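Local atomic coordinates of hydrazine synthase subunit alpha (Candidatus Kuenenia stuttgartiensis, PDB entry 5C2V), a protein that forms, with its beta and gamma partner subunits, the hydrazine synthase complex and catalyses the condensation of hydroxylamine with ammonia to give hydrazine. Residues 399-411 / 545-557. Residues are numbered along the deposited sequence; the frame is centred on the assembly and turned at random.
Sequences TFTAGKNFGVTVV and WAYLRPYHGRICS. With HEC (heme c), chain B.
Tyr551 and Pro550, the central residues of a type II turn from Arg549 to His552, lie against the hairpin of strand 406-408 and the weakly bonded 401-403. Tyr551 supplies the hydrogen bond between the segments: Val410 N donates to Tyr551 OH at 3.2 Å, a bent bond with an N-H...O angle of 136°. With CG anti to the backbone N (chi1 175°), the phenol runs alongside the backbone of 407-410; Tyr551 CB lies 3.9 Å from Gly407 CA, where there is no side chain to obstruct it, and Val410 CG1 also touches the hydroxyl.

Pro550 and His552 add van der Waals contacts. Pro550 CG approaches Gly403 O at 3.7 Å, within the hairpin's own type II turn, and its CB meets Phe406 O. His552 directs CE1 at Thr401 CB, 3.5 Å away, while Arg549 CB lies over one ring face. His552 ND1 donates to Pro550 O at 3.0 Å with a nearly straight angle of 177°, the acceptor lying in the ring plane, which helps to hold the ring's rotation.

Thr401 OG1 accepts from Gly403 N in an ST turn and donates to Phe406 O, which Ala402 N also grips. The Arg549 guanidinium makes salt bridges with Asp524 and Asp219 and donates through NH1 to Asp265 O. With these groups bonded within their own segments or to outside residues, one bent hydrogen bond and van der Waals contacts join the hairpin to the chain that continues to heme-bound Cys556.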
loop_
_atom_site.group_PDB
_atom_site.type_symbol
_atom_site.label_atom_id
_atom_site.label_comp_id
_atom_site.label_asym_id
_atom_site.label_seq_id
_atom_site.Cartn_x
_atom_site.Cartn_y
_atom_site.Cartn_z
ATOM N N THR D 399 -21.410 -9.358 34.028
ATOM C CA THR D 399 -20.381 -10.326 33.671
ATOM C C THR D 399 -20.817 -11.755 33.982
ATOM O O THR D 399 -21.328 -12.046 35.063
ATOM C CB THR D 399 -19.055 -10.040 34.400
ATOM O OG1 THR D 399 -18.179 -11.166 34.257
ATOM C CG2 THR D 399 -19.298 -9.782 35.880
ATOM N N PHE D 400 -20.632 -12.640 33.009
ATOM C CA PHE D 400 -20.967 -14.048 33.177
ATOM C C PHE D 400 -19.756 -14.903 33.550
ATOM O O PHE D 400 -19.839 -16.131 33.573
ATOM C CB PHE D 400 -21.653 -14.575 31.919
ATOM C CG PHE D 400 -23.080 -14.124 31.790
ATOM C CD1 PHE D 400 -23.388 -12.887 31.245
ATOM C CD2 PHE D 400 -24.112 -14.923 32.251
ATOM C CE1 PHE D 400 -24.702 -12.467 31.143
ATOM C CE2 PHE D 400 -25.427 -14.509 32.152
ATOM C CZ PHE D 400 -25.723 -13.280 31.598
ATOM N N THR D 401 -18.621 -14.258 33.805
ATOM C CA THR D 401 -17.449 -14.976 34.298
ATOM C C THR D 401 -16.927 -14.403 35.618
ATOM O O THR D 401 -16.885 -13.188 35.818
ATOM C CB THR D 401 -16.299 -14.976 33.266
ATOM O OG1 THR D 401 -15.135 -15.577 33.847
ATOM C CG2 THR D 401 -15.963 -13.558 32.822
ATOM N N ALA D 402 -16.539 -15.304 36.515
ATOM C CA ALA D 402 -15.954 -14.951 37.803
ATOM C C ALA D 402 -14.431 -14.870 37.693
ATOM O O ALA D 402 -13.729 -14.795 38.702
ATOM C CB ALA D 402 -16.370 -15.942 38.877
ATOM N N GLY D 403 -13.933 -14.908 36.461
ATOM C CA GLY D 403 -12.505 -14.961 36.200
ATOM C C GLY D 403 -11.991 -16.354 35.892
ATOM O O GLY D 403 -12.742 -17.197 35.399
ATOM N N LYS D 404 -10.709 -16.582 36.167
ATOM C CA LYS D 404 -10.005 -17.781 35.715
ATOM C C LYS D 404 -10.730 -19.072 36.087
ATOM O O LYS D 404 -11.071 -19.293 37.250
ATOM C CB LYS D 404 -8.587 -17.793 36.295
ATOM C CG LYS D 404 -7.968 -19.175 36.446
ATOM C CD LYS D 404 -6.772 -19.132 37.387
ATOM C CE LYS D 404 -6.239 -20.527 37.680
ATOM N NZ LYS D 404 -5.142 -20.503 38.687
ATOM N N ASN D 405 -10.986 -19.896 35.071
ATOM C CA ASN D 405 -11.645 -21.198 35.220
ATOM C C ASN D 405 -13.102 -21.100 35.678
ATOM O O ASN D 405 -13.791 -22.113 35.794
ATOM C CB ASN D 405 -10.858 -22.093 36.180
ATOM C CG ASN D 405 -9.464 -22.400 35.675
ATOM O OD1 ASN D 405 -8.508 -22.448 36.447
ATOM N ND2 ASN D 405 -9.340 -22.602 34.369
ATOM N N PHE D 406 -13.564 -19.881 35.937
ATOM C CA PHE D 406 -14.877 -19.665 36.529
ATOM C C PHE D 406 -15.917 -19.114 35.555
ATOM O O PHE D 406 -15.773 -18.006 35.038
ATOM C CB PHE D 406 -14.752 -18.716 37.718
ATOM C CG PHE D 406 -14.742 -19.406 39.049
ATOM C CD1 PHE D 406 -15.921 -19.615 39.743
ATOM C CD2 PHE D 406 -13.554 -19.839 39.610
ATOM C CE1 PHE D 406 -15.916 -20.246 40.971
ATOM C CE2 PHE D 406 -13.540 -20.471 40.836
ATOM C CZ PHE D 406 -14.724 -20.675 41.518
ATOM N N GLY D 407 -16.966 -19.893 35.316
ATOM C CA GLY D 407 -18.097 -19.432 34.530
ATOM C C GLY D 407 -19.277 -19.104 35.425
ATOM O O GLY D 407 -19.245 -19.379 36.620
ATOM N N VAL D 408 -20.318 -18.503 34.857
ATOM C CA VAL D 408 -21.552 -18.255 35.601
ATOM C C VAL D 408 -22.752 -18.712 34.780
ATOM O O VAL D 408 -22.964 -18.231 33.666
ATOM C CB VAL D 408 -21.720 -16.766 35.972
ATOM C CG1 VAL D 408 -22.994 -16.562 36.772
ATOM C CG2 VAL D 408 -20.514 -16.267 36.754
ATOM N N THR D 409 -23.532 -19.635 35.337
ATOM C CA THR D 409 -24.652 -20.245 34.622
ATOM C C THR D 409 -25.649 -19.209 34.115
ATOM O O THR D 409 -25.870 -18.182 34.752
ATOM C CB THR D 409 -25.402 -21.260 35.510
ATOM O OG1 THR D 409 -25.886 -20.603 36.689
ATOM C CG2 THR D 409 -24.482 -22.401 35.912
ATOM N N VAL D 410 -26.234 -19.477 32.954
ATOM C CA VAL D 410 -27.193 -18.560 32.353
ATOM C C VAL D 410 -28.600 -18.846 32.877
ATOM O O VAL D 410 -29.517 -18.042 32.710
ATOM C CB VAL D 410 -27.170 -18.660 30.811
ATOM C CG1 VAL D 410 -27.801 -19.965 30.352
ATOM C CG2 VAL D 410 -27.870 -17.463 30.175
ATOM N N VAL D 411 -28.759 -19.991 33.533
ATOM C CA VAL D 411 -30.061 -20.395 34.049
ATOM C C VAL D 411 -30.310 -19.843 35.451
ATOM O O VAL D 411 -31.190 -19.007 35.649
ATOM C CB VAL D 411 -30.206 -21.927 34.077
ATOM C CG1 VAL D 411 -31.583 -22.321 34.590
ATOM C CG2 VAL D 411 -29.966 -22.507 32.692
ATOM N N TRP D 545 -6.036 -12.071 16.874
ATOM C CA TRP D 545 -6.047 -12.946 18.036
ATOM C C TRP D 545 -7.363 -12.846 18.794
ATOM O O TRP D 545 -7.709 -11.802 19.348
ATOM C CB TRP D 545 -4.862 -12.631 18.947
ATOM C CG TRP D 545 -3.556 -12.923 18.277
ATOM C CD1 TRP D 545 -2.626 -12.017 17.858
ATOM C CD2 TRP D 545 -3.052 -14.213 17.914
ATOM N NE1 TRP D 545 -1.564 -12.665 17.272
ATOM C CE2 TRP D 545 -1.803 -14.014 17.293
ATOM C CE3 TRP D 545 -3.532 -15.519 18.061
ATOM C CZ2 TRP D 545 -1.028 -15.070 16.820
ATOM C CZ3 TRP D 545 -2.761 -16.566 17.591
ATOM C CH2 TRP D 545 -1.523 -16.335 16.977
ATOM N N ALA D 546 -8.094 -13.955 18.800
ATOM C CA ALA D 546 -9.391 -14.038 19.454
ATOM C C ALA D 546 -9.261 -14.824 20.749
ATOM O O ALA D 546 -8.398 -15.691 20.872
ATOM C CB ALA D 546 -10.417 -14.683 18.534
ATOM N N TYR D 547 -10.097 -14.493 21.724
ATOM C CA TYR D 547 -10.056 -15.168 23.013
ATOM C C TYR D 547 -11.447 -15.282 23.621
ATOM O O TYR D 547 -12.259 -14.362 23.524
ATOM C CB TYR D 547 -9.117 -14.430 23.970
ATOM C CG TYR D 547 -9.344 -12.935 24.010
ATOM C CD1 TYR D 547 -8.694 -12.091 23.119
ATOM C CD2 TYR D 547 -10.211 -12.371 24.934
ATOM C CE1 TYR D 547 -8.900 -10.726 23.149
ATOM C CE2 TYR D 547 -10.424 -11.006 24.972
ATOM C CZ TYR D 547 -9.765 -10.190 24.078
ATOM O OH TYR D 547 -9.973 -8.829 24.112
ATOM N N LEU D 548 -11.716 -16.422 24.245
ATOM C CA LEU D 548 -12.989 -16.645 24.913
ATOM C C LEU D 548 -12.795 -16.712 26.420
ATOM O O LEU D 548 -11.864 -17.352 26.903
ATOM C CB LEU D 548 -13.645 -17.936 24.413
ATOM C CG LEU D 548 -14.067 -18.006 22.945
ATOM C CD1 LEU D 548 -14.490 -19.422 22.583
ATOM C CD2 LEU D 548 -15.189 -17.020 22.658
ATOM N N ARG D 549 -13.664 -16.036 27.161
ATOM C CA ARG D 549 -13.694 -16.203 28.606
ATOM C C ARG D 549 -14.355 -17.545 28.908
ATOM O O ARG D 549 -15.069 -18.081 28.060
ATOM C CB ARG D 549 -14.439 -15.046 29.282
ATOM C CG ARG D 549 -13.801 -13.674 29.085
ATOM C CD ARG D 549 -12.282 -13.715 29.227
ATOM N NE ARG D 549 -11.842 -14.324 30.481
ATOM C CZ ARG D 549 -11.668 -13.661 31.619
ATOM N NH1 ARG D 549 -11.900 -12.356 31.674
ATOM N NH2 ARG D 549 -11.263 -14.304 32.705
ATOM N N PRO D 550 -14.098 -18.111 30.101
ATOM C CA PRO D 550 -14.706 -19.392 30.482
ATOM C C PRO D 550 -16.227 -19.406 30.332
ATOM O O PRO D 550 -16.883 -18.430 30.700
ATOM C CB PRO D 550 -14.304 -19.540 31.949
ATOM C CG PRO D 550 -13.009 -18.819 32.045
ATOM C CD PRO D 550 -13.124 -17.648 31.106
ATOM N N TYR D 551 -16.756 -20.486 29.756
ATOM C CA TYR D 551 -18.198 -20.707 29.592
ATOM C C TYR D 551 -18.842 -19.735 28.596
ATOM O O TYR D 551 -19.977 -19.934 28.164
ATOM C CB TYR D 551 -18.910 -20.622 30.951
ATOM C CG TYR D 551 -20.415 -20.717 30.867
ATOM C CD1 TYR D 551 -21.042 -21.927 30.602
ATOM C CD2 TYR D 551 -21.211 -19.593 31.046
ATOM C CE1 TYR D 551 -22.419 -22.016 30.521
ATOM C CE2 TYR D 551 -22.588 -19.672 30.967
ATOM C CZ TYR D 551 -23.186 -20.886 30.704
ATOM O OH TYR D 551 -24.558 -20.969 30.626
ATOM N N HIS D 552 -18.108 -18.699 28.212
ATOM C CA HIS D 552 -18.601 -17.741 27.235
ATOM C C HIS D 552 -18.680 -18.361 25.852
ATOM O O HIS D 552 -18.081 -19.404 25.586
ATOM C CB HIS D 552 -17.715 -16.497 27.194
ATOM C CG HIS D 552 -18.005 -15.515 28.284
ATOM N ND1 HIS D 552 -17.871 -15.825 29.620
ATOM C CD2 HIS D 552 -18.427 -14.230 28.236
ATOM C CE1 HIS D 552 -18.195 -14.772 30.349
ATOM N NE2 HIS D 552 -18.536 -13.791 29.532
ATOM N N GLY D 553 -19.430 -17.711 24.974
ATOM C CA GLY D 553 -19.489 -18.130 23.592
ATOM C C GLY D 553 -19.717 -16.924 22.714
ATOM O O GLY D 553 -20.318 -15.941 23.147
ATOM N N ARG D 554 -19.257 -16.994 21.469
ATOM C CA ARG D 554 -19.305 -15.803 20.623
ATOM C C ARG D 554 -19.825 -16.076 19.220
ATOM O O ARG D 554 -19.446 -17.054 18.582
ATOM C CB ARG D 554 -17.924 -15.147 20.536
ATOM C CG ARG D 554 -17.926 -13.886 19.684
ATOM C CD ARG D 554 -16.905 -12.857 20.130
ATOM N NE ARG D 554 -17.177 -11.568 19.499
ATOM C CZ ARG D 554 -16.362 -10.521 19.536
ATOM N NH1 ARG D 554 -15.201 -10.599 20.169
ATOM N NH2 ARG D 554 -16.709 -9.393 18.930
ATOM N N ILE D 555 -20.680 -15.181 18.742
ATOM C CA ILE D 555 -21.321 -15.337 17.447
ATOM C C ILE D 555 -20.759 -14.352 16.429
ATOM O O ILE D 555 -20.306 -13.261 16.784
ATOM C CB ILE D 555 -22.845 -15.135 17.553
ATOM C CG1 ILE D 555 -23.173 -13.665 17.818
ATOM C CG2 ILE D 555 -23.424 -16.005 18.655
ATOM C CD1 ILE D 555 -24.633 -13.339 17.699
ATOM N N CYS D 556 -20.763 -14.754 15.164
ATOM C CA CYS D 556 -20.450 -13.828 14.081
ATOM C C CYS D 556 -21.261 -14.189 12.844
ATOM O O CYS D 556 -21.463 -15.367 12.550
ATOM C CB CYS D 556 -18.952 -13.834 13.769
ATOM S SG CYS D 556 -18.258 -15.470 13.471
ATOM N N SER D 557 -21.734 -13.172 12.129
ATOM C CA SER D 557 -22.557 -13.384 10.941
ATOM C C SER D 557 -21.806 -14.148 9.864
ATOM O O SER D 557 -22.346 -15.059 9.237
ATOM C CB SER D 557 -23.036 -12.049 10.364
ATOM O OG SER D 557 -23.901 -11.374 11.258
HETATM FE FE HEC B . -12.871 -12.493 11.908
HETATM C CHA HEC B . -10.513 -9.999 11.528
HETATM C CHB HEC B . -13.499 -11.390 15.092
HETATM C CHC HEC B . -14.932 -15.209 12.456
HETATM C CHD HEC B . -12.091 -13.741 8.811
HETATM N NA HEC B . -12.146 -10.978 13.085
HETATM C C1A HEC B . -11.168 -10.068 12.736
HETATM C C2A HEC B . -10.947 -9.189 13.864
HETATM C C3A HEC B . -11.765 -9.569 14.850
HETATM C C4A HEC B . -12.538 -10.703 14.381
HETATM C CMA HEC B . -11.876 -8.919 16.245
HETATM C CAA HEC B . -9.933 -8.025 13.905
HETATM C CBA HEC B . -10.643 -6.703 13.634
HETATM C CGA HEC B . -11.138 -6.640 12.211
HETATM O O1A HEC B . -12.330 -6.296 12.004
HETATM O O2A HEC B . -10.346 -6.937 11.282
HETATM N NB HEC B . -13.913 -13.256 13.542
HETATM C C1B HEC B . -14.224 -12.470 14.637
HETATM C C2B HEC B . -15.452 -12.979 15.214
HETATM C C3B HEC B . -15.848 -14.032 14.498
HETATM C C4B HEC B . -14.890 -14.230 13.426
HETATM C CMB HEC B . -16.173 -12.408 16.454
HETATM C CAB HEC B . -17.118 -14.870 14.772
HETATM C CBB HEC B . -16.720 -16.302 15.197
HETATM N NC HEC B . -13.456 -14.142 10.811
HETATM C C1C HEC B . -14.231 -15.191 11.269
HETATM C C2C HEC B . -14.262 -16.209 10.239
HETATM C C3C HEC B . -13.395 -15.852 9.289
HETATM C C4C HEC B . -12.923 -14.514 9.592
HETATM C CMC HEC B . -14.898 -17.609 10.388
HETATM C CAC HEC B . -13.064 -16.674 8.023
HETATM C CBC HEC B . -11.587 -17.124 8.075
HETATM N ND HEC B . -11.506 -11.960 10.409
HETATM C C1D HEC B . -11.389 -12.623 9.192
HETATM C C2D HEC B . -10.403 -11.952 8.377
HETATM C C3D HEC B . -9.913 -10.776 9.229
HETATM C C4D HEC B . -10.648 -10.867 10.469
HETATM C CMD HEC B . -9.955 -12.341 6.952
HETATM C CAD HEC B . -8.851 -9.719 8.862
HETATM C CBD HEC B . -7.499 -10.409 8.737
HETATM C CGD HEC B . -6.453 -9.402 8.345
HETATM O O1D HEC B . -5.322 -9.831 8.007
HETATM O O2D HEC B . -6.751 -8.179 8.364
#